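Local coordinates for concanavalin A-like lectin protein kinase family protein (Theobroma cacao, PDB 6CTH) that probably transfers phosphate from ATP to serine or threonine residues of proteins through its kinase domain, held here in complex with an oxindole inhibitor, at residues Q54-Y59 and G85-V90; G266-H271 and P292-P297; S67-K72 and L126-E131. All coordinates share one frame; numbering follows the deposited sequence. Where two conformers were deposited one is given.

Contact 1 (Q54-Y59 and G85-V90); sequences QGIKEY and GELMLV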
# COMPACT_ATOMS: atom_id res chain seq x y z
N GLN A 54 21.17 1.13 3.43
CA GLN A 54 19.84 1.48 2.89
C GLN A 54 18.88 2.08 3.94
O GLN A 54 18.03 2.90 3.58
CB GLN A 54 19.16 0.30 2.16
CG GLN A 54 19.88 -0.23 0.91
CD GLN A 54 19.97 0.80 -0.23
OE1 GLN A 54 19.10 1.65 -0.40
NE2 GLN A 54 21.06 0.72 -1.00
N GLY A 55 19.00 1.66 5.21
CA GLY A 55 18.30 2.31 6.34
C GLY A 55 18.32 3.84 6.34
O GLY A 55 17.23 4.50 6.35
N ILE A 56 19.54 4.42 6.31
CA ILE A 56 19.68 5.91 6.27
C ILE A 56 19.19 6.53 4.96
O ILE A 56 18.67 7.65 4.97
CB ILE A 56 21.12 6.46 6.64
CG1 ILE A 56 21.12 8.02 6.67
CG2 ILE A 56 22.20 5.97 5.69
CD1 ILE A 56 22.19 8.68 7.54
N LYS A 57 19.34 5.81 3.84
CA LYS A 57 18.82 6.28 2.58
C LYS A 57 17.28 6.33 2.64
O LYS A 57 16.68 7.33 2.19
CB LYS A 57 19.31 5.39 1.42
N GLU A 58 16.65 5.30 3.22
CA GLU A 58 15.18 5.26 3.30
C GLU A 58 14.65 6.27 4.30
O GLU A 58 13.65 6.91 4.01
CB GLU A 58 14.60 3.87 3.57
CG GLU A 58 14.80 2.90 2.41
CD GLU A 58 13.82 1.74 2.41
OE1 GLU A 58 12.60 1.91 2.16
OE2 GLU A 58 14.26 0.60 2.62
N TYR A 59 15.32 6.46 5.43
CA TYR A 59 14.97 7.55 6.33
C TYR A 59 15.01 8.90 5.61
O TYR A 59 14.07 9.70 5.69
CB TYR A 59 15.94 7.59 7.55
CG TYR A 59 15.81 8.79 8.41
CD1 TYR A 59 14.90 8.83 9.46
CD2 TYR A 59 16.53 9.94 8.13
CE1 TYR A 59 14.74 9.98 10.24
CE2 TYR A 59 16.40 11.09 8.90
CZ TYR A 59 15.51 11.10 9.95
OH TYR A 59 15.38 12.24 10.68
N GLY A 85 24.02 8.42 16.49
CA GLY A 85 23.80 7.49 15.36
C GLY A 85 22.34 7.20 14.97
O GLY A 85 22.08 6.76 13.84
N GLU A 86 21.41 7.48 15.90
CA GLU A 86 20.03 7.01 15.84
C GLU A 86 19.09 7.92 14.99
O GLU A 86 19.03 9.13 15.15
CB GLU A 86 19.44 6.86 17.26
CG GLU A 86 20.15 5.84 18.17
CD GLU A 86 19.44 4.49 18.22
OE1 GLU A 86 19.46 3.85 19.30
OE2 GLU A 86 18.88 4.05 17.19
N LEU A 87 18.38 7.28 14.08
CA LEU A 87 17.42 7.94 13.19
C LEU A 87 16.04 7.38 13.53
O LEU A 87 15.89 6.15 13.66
CB LEU A 87 17.74 7.63 11.74
CG LEU A 87 19.13 7.87 11.16
CD1 LEU A 87 19.29 7.13 9.85
CD2 LEU A 87 19.40 9.33 10.97
N MET A 88 15.06 8.27 13.71
CA MET A 88 13.68 7.87 14.06
C MET A 88 12.60 8.76 13.49
O MET A 88 12.84 9.95 13.29
CB MET A 88 13.51 7.83 15.55
CG MET A 88 14.44 6.76 16.10
SD MET A 88 13.97 6.36 17.71
CE MET A 88 14.95 7.61 18.48
N LEU A 89 11.41 8.17 13.27
CA LEU A 89 10.28 8.83 12.64
C LEU A 89 9.03 8.60 13.48
O LEU A 89 8.79 7.49 14.01
CB LEU A 89 10.06 8.30 11.23
CG LEU A 89 11.23 8.45 10.25
CD1 LEU A 89 11.15 7.39 9.14
CD2 LEU A 89 11.24 9.87 9.70
N VAL A 90 8.22 9.64 13.65
CA VAL A 90 7.09 9.59 14.57
C VAL A 90 5.80 9.88 13.83
O VAL A 90 5.75 10.84 13.07
CB VAL A 90 7.25 10.64 15.71
CG1 VAL A 90 6.16 10.45 16.75
CG2 VAL A 90 8.61 10.51 16.35
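Tyr59 and Leu87 carry most of this helix-to-strand contact, and they show how a single aromatic ring can be packed from several directions at once. With CG anti to the backbone N (chi1 170°), the Tyr59 ring reaches from helix 54-66 toward the strand. Leu87 uses three atoms, two on the ring and one on Ile56. Its CB lies over one ring face, 4.0 Å from the centroid of the Tyr59 ring and 19° off the normal, a CH-pi contact displaced toward the rim. Its CD2 continues along the ring to within 4.0 Å of Tyr59 CE2. The other methyl, CD1, turns to the preceding turn of the helix and meets Ile56 CB at 3.8 Å.

At the CD1-CE1 side of the ring the packing is tightest: Leu89 CD2 comes obliquely to 3.5 Å from Tyr59 CE1. The same Tyr59 CE1 lies 3.6 Å from Met88 O, which sits in the plane of the ring at its edge, an approach that the slightly positive rim of an aromatic ring would favour. The Met88 side chain itself leaves from the other side of the strand. Ile56 forms the loose margin, an exposed residue touching only Leu87 within this strand segment, whereas Tyr59, Leu87 and Leu89 are buried.

The axes of segments 54-59 and 86-90 approach to 9.5 Å. In kinase terms this is helix alphaC lying against the N-lobe sheet: strand 86-92 pairs with strands 41-48 and 77-83, from which Val48, Trp80 and His82 also touch Tyr59, while helix 7-14 packs on Met88 from beyond the sheet.

Contact 2 (G266-H271 and P292-P297); sequences GLWCAH and PLPNLP. With ACT (acetate ion), chain D.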
# COMPACT_ATOMS: atom_id res chain seq x y z
N GLY A 266 -8.55 -3.97 -11.64
CA GLY A 266 -7.31 -4.60 -11.18
C GLY A 266 -6.47 -5.22 -12.28
O GLY A 266 -5.25 -5.03 -12.34
N LEU A 267 -7.11 -5.97 -13.17
CA LEU A 267 -6.37 -6.60 -14.28
C LEU A 267 -5.81 -5.57 -15.25
O LEU A 267 -4.72 -5.70 -15.74
CB LEU A 267 -7.30 -7.62 -15.00
CG LEU A 267 -7.81 -8.79 -14.16
CD1 LEU A 267 -8.85 -9.55 -14.96
CD2 LEU A 267 -6.64 -9.66 -13.77
N TRP A 268 -6.61 -4.57 -15.59
CA TRP A 268 -6.18 -3.46 -16.46
C TRP A 268 -4.93 -2.80 -15.93
O TRP A 268 -4.00 -2.52 -16.68
CB TRP A 268 -7.33 -2.47 -16.53
CG TRP A 268 -7.32 -1.38 -17.52
CD1 TRP A 268 -6.69 -1.34 -18.73
CD2 TRP A 268 -8.10 -0.17 -17.43
NE1 TRP A 268 -7.00 -0.15 -19.39
CE2 TRP A 268 -7.87 0.57 -18.62
CE3 TRP A 268 -8.96 0.37 -16.47
CZ2 TRP A 268 -8.46 1.82 -18.87
CZ3 TRP A 268 -9.55 1.64 -16.72
CH2 TRP A 268 -9.32 2.31 -17.94
N CYS A 269 -4.92 -2.55 -14.63
CA CYS A 269 -3.81 -1.93 -13.92
C CYS A 269 -2.63 -2.87 -13.91
O CYS A 269 -1.51 -2.44 -14.08
CB CYS A 269 -4.21 -1.56 -12.49
SG CYS A 269 -5.32 -0.12 -12.46
N ALA A 270 -2.90 -4.17 -13.78
CA ALA A 270 -1.85 -5.17 -13.74
C ALA A 270 -1.46 -5.72 -15.10
O ALA A 270 -0.84 -6.80 -15.18
CB ALA A 270 -2.23 -6.28 -12.77
N HIS A 271 -1.74 -4.99 -16.17
CA HIS A 271 -1.40 -5.47 -17.49
C HIS A 271 0.11 -5.66 -17.63
O HIS A 271 0.86 -4.77 -17.25
CB HIS A 271 -1.83 -4.43 -18.52
CG HIS A 271 -2.56 -4.99 -19.69
ND1 HIS A 271 -1.95 -5.83 -20.61
CD2 HIS A 271 -3.83 -4.84 -20.11
CE1 HIS A 271 -2.83 -6.17 -21.53
NE2 HIS A 271 -3.98 -5.58 -21.25
N PRO A 292 -16.47 3.81 -19.20
CA PRO A 292 -16.69 2.37 -19.40
C PRO A 292 -15.64 1.42 -18.84
O PRO A 292 -14.47 1.78 -18.76
CB PRO A 292 -16.70 2.22 -20.93
CG PRO A 292 -17.10 3.55 -21.41
CD PRO A 292 -16.38 4.50 -20.49
N LEU A 293 -16.07 0.18 -18.58
CA LEU A 293 -15.17 -0.90 -18.20
C LEU A 293 -14.13 -1.06 -19.30
O LEU A 293 -14.43 -0.84 -20.46
CB LEU A 293 -15.92 -2.21 -17.97
CG LEU A 293 -16.88 -2.23 -16.77
CD1 LEU A 293 -17.77 -3.44 -16.90
CD2 LEU A 293 -16.17 -2.24 -15.43
N PRO A 294 -12.89 -1.40 -18.94
CA PRO A 294 -11.89 -1.61 -19.98
C PRO A 294 -12.20 -2.86 -20.83
O PRO A 294 -12.77 -3.80 -20.30
CB PRO A 294 -10.61 -1.89 -19.20
CG PRO A 294 -11.11 -2.49 -17.94
CD PRO A 294 -12.35 -1.71 -17.60
N ASN A 295 -11.79 -2.84 -22.08
CA ASN A 295 -11.81 -4.02 -22.95
C ASN A 295 -10.51 -4.81 -22.72
O ASN A 295 -9.43 -4.39 -23.13
CB ASN A 295 -11.96 -3.66 -24.43
CG ASN A 295 -13.40 -3.30 -24.80
OD1 ASN A 295 -14.25 -3.13 -23.91
ND2 ASN A 295 -13.68 -3.17 -26.10
N LEU A 296 -10.64 -5.92 -22.04
CA LEU A 296 -9.49 -6.76 -21.71
C LEU A 296 -9.54 -8.02 -22.55
O LEU A 296 -10.62 -8.52 -22.75
CB LEU A 296 -9.55 -7.12 -20.26
CG LEU A 296 -9.36 -5.91 -19.34
CD1 LEU A 296 -9.49 -6.39 -17.92
CD2 LEU A 296 -7.99 -5.26 -19.54
N PRO A 297 -8.39 -8.52 -23.02
CA PRO A 297 -8.39 -9.87 -23.57
C PRO A 297 -8.70 -10.90 -22.48
O PRO A 297 -8.38 -10.70 -21.30
CB PRO A 297 -6.96 -10.02 -24.09
CG PRO A 297 -6.17 -9.17 -23.14
CD PRO A 297 -7.04 -7.95 -23.12
C ACT D . -10.02 0.17 -23.05
O ACT D . -9.32 -0.77 -23.43
OXT ACT D . -11.16 -0.02 -22.61
CH3 ACT D . -9.41 1.54 -22.99
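Trp268 places CG anti to its backbone N (chi1 -169°), swinging the indole out from the end of helix 256-269, while Leu296 sets CG anti to its carbonyl carbon (chi1 -67°) and spreads its two methyls against the same turn. Pro294 sets its CB-CG edge over one face of the indole: CB sits 3.6 Å from the centroid of the five-membered ring of Trp268, 14° off the normal, a well-centred CH-pi contact. Pro294 CG leans toward the benzo side, 3.9 Å from Trp268 CE3.

Leu296 divides its branches. CD1 packs on Leu267 CB at 3.9 Å, and CD2 rests 4.0 Å from Trp268 CA, with the His271 ring meeting the same methyl obliquely. No hydrogen bond joins the two segments, so shape and apolar surface do the holding. Asn295, whose CB points away from the helix, donates its backbone N-H to acetate, N to OXT being 2.9 Å; the ion probably comes from the crystallisation liquor.

Trp234 and Tyr237 of helix 229-238 enclose the Leu267 side. This is packing at the end of the kinase C-lobe; in this chain a proline-rich extended segment following the last helix, 280-287, folds back over the C-terminal end of helix 256-269.

Contact 3 (S67-K72 and L126-E131); sequences SRLRHK and LLYLHE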
# COMPACT_ATOMS: atom_id res chain seq x y z
N SER A 67 7.33 15.21 3.92
CA SER A 67 7.25 16.64 4.25
C SER A 67 6.49 17.45 3.19
O SER A 67 5.88 18.47 3.51
CB SER A 67 8.66 17.25 4.47
OG SER A 67 9.32 17.59 3.23
N ARG A 68 6.53 16.98 1.95
CA ARG A 68 5.84 17.62 0.83
C ARG A 68 4.41 17.18 0.58
O ARG A 68 3.84 17.62 -0.43
CB ARG A 68 6.59 17.34 -0.48
CG ARG A 68 7.96 17.90 -0.46
CD ARG A 68 8.72 17.46 -1.65
NE ARG A 68 10.09 17.92 -1.48
CZ ARG A 68 10.75 18.73 -2.29
NH1 ARG A 68 10.22 19.16 -3.41
NH2 ARG A 68 12.02 19.01 -2.00
N LEU A 69 3.87 16.28 1.40
CA LEU A 69 2.58 15.67 1.17
C LEU A 69 1.59 15.92 2.30
O LEU A 69 1.93 15.75 3.46
CB LEU A 69 2.76 14.16 1.05
CG LEU A 69 3.78 13.66 0.02
CD1 LEU A 69 3.93 12.14 0.14
CD2 LEU A 69 3.31 14.04 -1.36
N ARG A 70 0.38 16.33 1.95
CA ARG A 70 -0.71 16.46 2.91
C ARG A 70 -1.97 15.97 2.19
O ARG A 70 -2.39 16.60 1.23
CB ARG A 70 -0.87 17.89 3.38
CG ARG A 70 0.38 18.45 4.03
CD ARG A 70 0.57 17.87 5.42
NE ARG A 70 1.55 18.64 6.17
CZ ARG A 70 2.87 18.54 6.01
NH1 ARG A 70 3.36 17.69 5.12
NH2 ARG A 70 3.69 19.28 6.73
N HIS A 71 -2.59 14.89 2.66
CA HIS A 71 -3.77 14.38 1.97
C HIS A 71 -4.50 13.47 2.95
O HIS A 71 -3.84 12.75 3.73
CB HIS A 71 -3.41 13.66 0.64
CG HIS A 71 -4.57 13.31 -0.23
ND1 HIS A 71 -5.33 12.18 -0.05
CD2 HIS A 71 -5.07 13.92 -1.33
CE1 HIS A 71 -6.27 12.12 -1.00
NE2 HIS A 71 -6.10 13.14 -1.81
N LYS A 72 -5.82 13.43 2.85
CA LYS A 72 -6.62 12.58 3.74
C LYS A 72 -6.25 11.09 3.60
O LYS A 72 -6.42 10.33 4.54
CB LYS A 72 -8.12 12.73 3.57
CG LYS A 72 -8.67 12.20 2.30
CD LYS A 72 -10.10 12.64 1.99
CE LYS A 72 -10.43 12.32 0.55
NZ LYS A 72 -10.57 10.87 0.20
N LEU A 126 -3.03 7.95 -4.77
CA LEU A 126 -2.18 7.84 -5.93
C LEU A 126 -2.38 9.01 -6.89
O LEU A 126 -1.44 9.48 -7.49
CB LEU A 126 -2.43 6.52 -6.63
CG LEU A 126 -1.27 5.97 -7.44
CD1 LEU A 126 0.05 6.16 -6.73
CD2 LEU A 126 -1.50 4.50 -7.77
N LEU A 127 -3.61 9.45 -7.06
CA LEU A 127 -3.89 10.60 -7.94
C LEU A 127 -3.15 11.82 -7.41
O LEU A 127 -2.53 12.57 -8.16
CB LEU A 127 -5.38 10.88 -8.01
CG LEU A 127 -5.80 12.05 -8.88
CD1 LEU A 127 -5.44 11.82 -10.32
CD2 LEU A 127 -7.32 12.31 -8.76
N TYR A 128 -3.23 12.00 -6.11
CA TYR A 128 -2.53 13.13 -5.46
C TYR A 128 -1.02 13.03 -5.68
O TYR A 128 -0.33 13.99 -6.07
CB TYR A 128 -2.91 13.20 -4.01
CG TYR A 128 -2.12 14.23 -3.19
CD1 TYR A 128 -2.47 15.55 -3.22
CD2 TYR A 128 -1.05 13.86 -2.37
CE1 TYR A 128 -1.77 16.51 -2.48
CE2 TYR A 128 -0.35 14.80 -1.62
CZ TYR A 128 -0.73 16.12 -1.66
OH TYR A 128 -0.00 17.01 -0.92
N LEU A 129 -0.46 11.82 -5.46
CA LEU A 129 0.94 11.62 -5.69
C LEU A 129 1.36 11.88 -7.12
O LEU A 129 2.37 12.57 -7.36
CB LEU A 129 1.38 10.18 -5.25
CG LEU A 129 1.30 9.83 -3.76
CD1 LEU A 129 1.70 8.38 -3.55
CD2 LEU A 129 2.13 10.78 -2.91
N HIS A 130 0.64 11.34 -8.07
CA HIS A 130 1.08 11.39 -9.47
C HIS A 130 0.84 12.73 -10.13
O HIS A 130 1.61 13.10 -11.01
CB HIS A 130 0.41 10.30 -10.31
CG HIS A 130 0.94 8.92 -10.02
ND1 HIS A 130 0.41 7.77 -10.60
CD2 HIS A 130 1.91 8.51 -9.17
CE1 HIS A 130 1.07 6.72 -10.14
NE2 HIS A 130 1.99 7.13 -9.27
N GLU A 131 -0.21 13.43 -9.70
CA GLU A 131 -0.70 14.56 -10.52
C GLU A 131 -0.93 15.87 -9.79
O GLU A 131 -1.13 16.86 -10.50
CB GLU A 131 -2.03 14.17 -11.15
CG GLU A 131 -1.98 12.95 -12.07
CD GLU A 131 -0.98 13.07 -13.22
OE1 GLU A 131 -0.68 14.24 -13.65
OE2 GLU A 131 -0.46 12.01 -13.70
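The Tyr128 side chain, bridging helix 112-132 and the loop 67-72, passes from His71 to Leu69 to the backbone of Arg70 between CB and OH. Its CB already touches the imidazole, 3.5 Å from His71 CD2. CG lies equally near that atom, the histidine and tyrosine side chains sliding past each other in opposite directions with their ring planes inclined at 41°. Farther along, His71 CB covers one face of the phenol, 4.0 Å from the centroid of the Tyr128 ring and offset toward the rim. At CE2 the neighbour is apolar: Leu69 CD2 approaches obliquely to 3.7 Å. The tip, OH, accepts a nearly straight hydrogen bond from the backbone, Arg70 N to Tyr128 OH being 3.0 Å at 176°.

Leu69 also reaches the neighbouring Leu129 on the helix, CD2 to CD2 at 3.8 Å. The Arg70 side chain leaves in the other direction and curls back on its own loop. Its NH1 donates to Leu69 O at 2.9 Å, a partner lying in the guanidinium plane, and to Ser67 O at 3.1 Å, in both cases from above the carbonyl plane. His71 ND1 is bonded to Asn73 N, which would hold the rotation of the imidazole against Tyr128.

His71, Lys72 and Asn73 form the HxN motif of the kinase alphaC-beta4 loop, and the helix is alphaE. The chemistry therefore implies a specific join between N-lobe loop and C-lobe helix: imidazole and leucine packing lines the tyrosine, and one directional bond to a main-chain N-H sets its position along the loop.

Contacts 1 and 3 draw on consecutive elements, helix 54-66 and the loop after it: the helix packs on the sheet in contact 1, and the loop meets helix 112-132 in contact 3, their segments alternating along the chain. Contact 2 comes later in sequence and lies on the opposite side of the chain's centre from contact 1, about 38 Å away between centres. Burial and chemistry change with place. Contact 1 is the most buried and lacks hydrogen bonds across it; contact 2, partly buried at the far end of the C-lobe, is likewise apolar; contact 3, between the lobes, adds a hydrogen bond from a backbone N-H to a side-chain hydroxyl. In all three an aromatic face receives a CB.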